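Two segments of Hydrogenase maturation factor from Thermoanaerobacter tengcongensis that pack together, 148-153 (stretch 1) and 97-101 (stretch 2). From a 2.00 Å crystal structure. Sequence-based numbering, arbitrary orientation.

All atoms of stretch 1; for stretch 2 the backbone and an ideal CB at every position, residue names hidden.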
# COMPACT_ATOMS: atom_id res chain seq x y z
N ASP A 148 -8.11 15.55 14.04
CA ASP A 148 -7.13 15.99 15.02
C ASP A 148 -7.14 14.98 16.15
O ASP A 148 -8.07 14.17 16.26
CB ASP A 148 -7.53 17.37 15.56
CG ASP A 148 -6.36 18.14 16.20
OD1 ASP A 148 -5.19 17.71 16.11
OD2 ASP A 148 -6.63 19.20 16.81
N ILE A 149 -6.11 15.04 17.00
CA ILE A 149 -6.01 14.20 18.19
C ILE A 149 -5.91 15.15 19.37
O ILE A 149 -5.70 16.34 19.15
CB ILE A 149 -4.79 13.23 18.12
CG1 ILE A 149 -3.45 13.98 17.95
CG2 ILE A 149 -4.99 12.25 16.99
CD1 ILE A 149 -2.87 14.56 19.25
N PRO A 150 -6.08 14.66 20.63
CA PRO A 150 -6.43 13.31 21.07
C PRO A 150 -7.77 12.88 20.50
O PRO A 150 -8.70 13.70 20.40
CB PRO A 150 -6.54 13.45 22.59
CG PRO A 150 -5.75 14.63 22.95
CD PRO A 150 -5.84 15.56 21.76
N TYR A 151 -7.86 11.61 20.12
CA TYR A 151 -9.08 11.06 19.52
C TYR A 151 -10.26 11.23 20.48
O TYR A 151 -10.19 10.86 21.65
CB TYR A 151 -8.87 9.59 19.16
CG TYR A 151 -10.11 8.86 18.67
CD1 TYR A 151 -10.87 8.08 19.55
CD2 TYR A 151 -10.52 8.95 17.34
CE1 TYR A 151 -12.01 7.40 19.11
CE2 TYR A 151 -11.66 8.27 16.88
CZ TYR A 151 -12.38 7.49 17.77
OH TYR A 151 -13.50 6.80 17.34
N ASP A 152 -11.33 11.84 19.97
CA ASP A 152 -12.61 11.97 20.65
C ASP A 152 -13.63 12.27 19.56
O ASP A 152 -13.27 12.76 18.51
CB ASP A 152 -12.59 13.16 21.63
CG ASP A 152 -12.09 12.77 23.00
OD1 ASP A 152 -12.53 11.74 23.55
OD2 ASP A 152 -11.25 13.52 23.54
N ARG A 153 -14.90 12.00 19.83
CA ARG A 153 -15.97 12.26 18.86
C ARG A 153 -15.92 13.69 18.29
O ARG A 153 -16.12 13.90 17.10
CB ARG A 153 -17.35 12.02 19.50
CG ARG A 153 -18.53 11.92 18.48
CD ARG A 153 -19.82 11.92 19.29
NE ARG A 153 -21.04 11.70 18.50
CZ ARG A 153 -21.61 10.52 18.31
NH1 ARG A 153 -21.06 9.40 18.79
NH2 ARG A 153 -22.75 10.44 17.62
N UNK A 97 -11.87 13.87 30.86
CA UNK A 97 -11.67 14.61 29.61
C UNK A 97 -10.26 14.48 29.07
O UNK A 97 -9.31 14.33 29.84
CB UNK A 97 -12.00 16.09 29.82
N UNK A 98 -10.12 14.51 27.74
CA UNK A 98 -8.81 14.41 27.10
C UNK A 98 -7.95 15.66 27.34
O UNK A 98 -8.48 16.75 27.52
CB UNK A 98 -8.98 14.18 25.60
N UNK A 99 -6.63 15.49 27.32
CA UNK A 99 -5.72 16.63 27.53
C UNK A 99 -4.72 16.77 26.38
O UNK A 99 -4.14 15.78 25.93
CB UNK A 99 -4.97 16.47 28.85
N UNK A 100 -4.56 18.00 25.89
CA UNK A 100 -3.58 18.33 24.87
C UNK A 100 -2.33 18.90 25.55
O UNK A 100 -2.37 20.02 26.07
CB UNK A 100 -4.16 19.32 23.86
N UNK A 101 -1.26 18.13 25.59
CA UNK A 101 -0.02 18.44 26.30
C UNK A 101 1.14 18.50 25.31
O UNK A 101 2.26 18.29 25.67
CB UNK A 101 0.26 17.40 27.39

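Stretch 2 passes over P150, a residue preceded by a cis peptide bond, as an extended segment, and the contact is small, with 202 Å² buried in total. The CA atoms closest across the two stretches are those of P150 and position 98, 6.6 Å apart.

At position 97 the CA-to-CB direction is sideways, and an ideal CB finds nothing of stretch 1 close by. Stretch 1 imposes little here and many side chains would fit. The deposited residue is G97, which makes no contact.

Position 98 is the most constrained. Its CB points toward stretch 1, sitting 3.9 Å from CB of P150 and a tight 3.1 Å from OD2 of D152. A carboxylate oxygen so close to the first side-chain atom favors a short residue able to donate a hydrogen bond; serine or threonine would supply a hydroxyl, while alanine would fit but leave the acceptor unanswered by a side chain. An acidic group would bring like charges together. The deposited residue is S98. Its m rotamer (chi1 -66°) carries OG of S98 to 2.5 Å from OD2 of D152, a short hydrogen bond in which the serine is the donor. A water reinforces the link: it accepts from N of S98 at 2.8 Å and donates to OD2 of D152 at 3.2 Å, so backbone and side chain of the serine converge on one carboxylate oxygen.

At position 99 the CB points away and meets nothing of stretch 1. The side chain is therefore little restricted, and long polar or charged residues would be as acceptable as small ones. It is K99, whose side chain comes no nearer than CB of K99, 6.3 Å from CG of P150; the contact comes from its backbone, with O of K99 3.6 Å from CG of P150.

Position 100 directs its CB sideways, 4.6 Å from CD of P150. Stretch 1 offers the apolar proline ring, the carbonyl O of I149 and, farther off, the carboxylate of D148; an aliphatic chain or a long donor or basic one would suit it, and nothing visible calls for an acid. The deposited residue is nevertheless E100. With chi1 t and chi2 p, its end comes nearer than its CB direction suggests. OE1 of E100 lies 4.1 Å from CD of P150 and 4.0 Å from O of I149; neither is a hydrogen bond, and OE1 is hydrogen-bonded elsewhere in the structure.

Position 101 lies beyond reach of stretch 1, which leaves its identity undetermined. It is D101, in contact with a crystal neighbor.

Stretch 2, residues 97-101: GSKED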
# COMPACT_ATOMS: atom_id res chain seq x y z
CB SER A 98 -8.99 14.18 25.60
OG SER A 98 -9.59 12.93 25.37
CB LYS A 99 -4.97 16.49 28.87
CG LYS A 99 -5.89 16.35 30.09
CD LYS A 99 -5.10 16.45 31.41
CE LYS A 99 -6.00 16.77 32.60
NZ LYS A 99 -7.16 15.84 32.75
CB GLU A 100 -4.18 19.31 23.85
CG GLU A 100 -3.16 20.03 22.94
CD GLU A 100 -2.40 19.08 22.03
OE1 GLU A 100 -3.02 18.50 21.12
OE2 GLU A 100 -1.18 18.92 22.24
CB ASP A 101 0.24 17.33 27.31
CG ASP A 101 1.29 17.69 28.36
OD1 ASP A 101 1.60 18.85 28.57
OD2 ASP A 101 1.80 16.77 29.01
O HOH W 1 -12.48 14.80 26.19
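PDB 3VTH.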